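Local coordinates for receptor-type adenylate cyclase GRESAG 4.3 (PDB 1FX4), which makes 3',5'-cyclic AMP and diphosphate from ATP with the help of magnesium, this chain being the catalytic domain of a putative membrane receptor from Trypanosoma brucei, at residues D19-T24 with E97-F102. Sequence-based numbering, arbitrary orientation.
Sequences DIESST and ESYREF. With MG (magnesium ion), chain B.
Tyr-99 reaches from helix 94-109 to Glu-21 and puts its hydroxyl on the carbonyl of that residue. Its CB does not point there; with CG beside the backbone N, anti to the carbonyl carbon, the ring swings its CD2-CE2 edge and OH over to Glu-21. Of the Glu-21 carboxylate only OE2 approaches CD2 and CE2, coming to 3.9 Å from CE2; that carboxylate is turned 52° from the ring and bonds through OE1 to the backbone N of Gly-173. Further along, the CE2-CZ edge meets Glu-21 O near the ring plane, CE2 at 3.3 Å. At the tip, OH donates to the same Glu-21 O over 2.8 Å. The bond is bent at that oxygen (142°) and tilted 21° out of the carbonyl plane. OH also bonds to the backbone N of Arg-133, so two backbone groups fix the phenol. CG2 of Ile-20 packs at 3.8 Å against the same OH. One helical turn on, CD1 and CE1 of Phe-102 meet CB of Ser-22, with OG 3.7 Å from CD1. The gripped residues belong to a type II turn, Ile-20 to Ser-23, adjoining the magnesium site: Asp-19 OD1 binds the ion at 2.3 Å alongside Asp-62, the aspartate pair of class III cyclases, and a metal-bound water donates to Ile-20 O. Helix 94-109 thus packs where strand 13-20 of the central sheet passes into helix 23-29, whose Leu-26 touches Tyr-99 and Phe-102.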
# COMPACT_ATOMS: atom_id res chain seq x y z
N ASP A 19 -5.90 8.53 -4.65
CA ASP A 19 -5.56 7.30 -5.33
C ASP A 19 -5.87 7.49 -6.80
O ASP A 19 -6.73 8.30 -7.15
CB ASP A 19 -6.32 6.11 -4.77
CG ASP A 19 -5.54 4.81 -4.92
OD1 ASP A 19 -4.53 4.80 -5.65
OD2 ASP A 19 -5.92 3.80 -4.30
N ILE A 20 -5.13 6.78 -7.65
CA ILE A 20 -5.36 6.88 -9.07
C ILE A 20 -6.47 5.90 -9.42
O ILE A 20 -6.38 4.70 -9.13
CB ILE A 20 -4.10 6.52 -9.87
CG1 ILE A 20 -2.99 7.53 -9.58
CG2 ILE A 20 -4.41 6.52 -11.37
CD1 ILE A 20 -1.72 7.23 -10.35
N GLU A 21 -7.53 6.43 -10.03
CA GLU A 21 -8.63 5.57 -10.39
C GLU A 21 -8.20 4.58 -11.47
O GLU A 21 -7.49 4.94 -12.41
CB GLU A 21 -9.82 6.38 -10.90
CG GLU A 21 -11.02 5.49 -11.14
CD GLU A 21 -12.22 6.24 -11.64
OE1 GLU A 21 -13.19 6.36 -10.86
OE2 GLU A 21 -12.20 6.70 -12.80
N SER A 22 -8.57 3.32 -11.27
CA SER A 22 -8.27 2.26 -12.23
C SER A 22 -6.80 2.10 -12.56
O SER A 22 -6.46 1.69 -13.66
CB SER A 22 -9.00 2.52 -13.55
OG SER A 22 -10.38 2.37 -13.37
N SER A 23 -5.91 2.40 -11.61
CA SER A 23 -4.50 2.28 -11.93
C SER A 23 -4.09 0.85 -12.26
O SER A 23 -3.25 0.63 -13.12
CB SER A 23 -3.61 2.85 -10.82
OG SER A 23 -3.74 2.13 -9.61
N THR A 24 -4.69 -0.12 -11.59
CA THR A 24 -4.36 -1.51 -11.86
C THR A 24 -4.64 -1.86 -13.32
O THR A 24 -3.77 -2.36 -14.03
CB THR A 24 -5.12 -2.43 -10.90
OG1 THR A 24 -4.70 -2.15 -9.57
CG2 THR A 24 -4.82 -3.88 -11.20
N GLU A 97 -8.46 7.14 -23.40
CA GLU A 97 -9.17 6.13 -24.19
C GLU A 97 -9.51 4.97 -23.27
O GLU A 97 -10.64 4.46 -23.30
CB GLU A 97 -8.30 5.65 -25.34
CG GLU A 97 -7.94 6.74 -26.30
CD GLU A 97 -7.30 6.18 -27.55
OE1 GLU A 97 -7.96 5.36 -28.23
OE2 GLU A 97 -6.14 6.56 -27.83
N SER A 98 -8.55 4.56 -22.43
CA SER A 98 -8.79 3.47 -21.51
C SER A 98 -9.89 3.83 -20.51
O SER A 98 -10.80 3.04 -20.28
CB SER A 98 -7.52 3.07 -20.77
OG SER A 98 -6.64 2.38 -21.64
N TYR A 99 -9.85 5.04 -19.94
CA TYR A 99 -10.89 5.43 -19.00
C TYR A 99 -12.27 5.35 -19.65
O TYR A 99 -13.22 4.88 -19.03
CB TYR A 99 -10.67 6.85 -18.45
CG TYR A 99 -9.71 6.91 -17.30
CD1 TYR A 99 -8.55 7.67 -17.39
CD2 TYR A 99 -9.97 6.22 -16.12
CE1 TYR A 99 -7.65 7.75 -16.33
CE2 TYR A 99 -9.07 6.29 -15.03
CZ TYR A 99 -7.92 7.06 -15.16
OH TYR A 99 -7.03 7.14 -14.12
N ARG A 100 -12.37 5.80 -20.90
CA ARG A 100 -13.65 5.75 -21.59
C ARG A 100 -14.09 4.29 -21.81
O ARG A 100 -15.24 3.95 -21.56
CB ARG A 100 -13.61 6.56 -22.88
CG ARG A 100 -13.59 8.08 -22.60
CD ARG A 100 -13.81 8.89 -23.85
NE ARG A 100 -12.84 8.56 -24.89
CZ ARG A 100 -11.67 9.17 -25.06
NH1 ARG A 100 -11.31 10.16 -24.25
NH2 ARG A 100 -10.87 8.79 -26.04
N GLU A 101 -13.14 3.43 -22.17
CA GLU A 101 -13.43 2.00 -22.36
C GLU A 101 -13.94 1.37 -21.06
O GLU A 101 -14.89 0.60 -21.08
CB GLU A 101 -12.17 1.24 -22.78
CG GLU A 101 -11.70 1.44 -24.19
CD GLU A 101 -10.40 0.68 -24.45
OE1 GLU A 101 -9.49 1.25 -25.11
OE2 GLU A 101 -10.29 -0.47 -23.97
N PHE A 102 -13.29 1.68 -19.94
CA PHE A 102 -13.69 1.13 -18.65
C PHE A 102 -15.14 1.48 -18.32
O PHE A 102 -15.88 0.65 -17.80
CB PHE A 102 -12.76 1.62 -17.51
CG PHE A 102 -11.31 1.26 -17.70
CD1 PHE A 102 -10.32 2.01 -17.07
CD2 PHE A 102 -10.92 0.20 -18.51
CE1 PHE A 102 -8.97 1.72 -17.25
CE2 PHE A 102 -9.57 -0.11 -18.70
CZ PHE A 102 -8.60 0.65 -18.07
MG MG B . -3.77 2.65 -5.81
O HOH W 1 -5.54 1.21 -4.93
O HOH W 2 -5.58 2.97 -7.45
O HOH W 3 -2.83 2.32 -3.52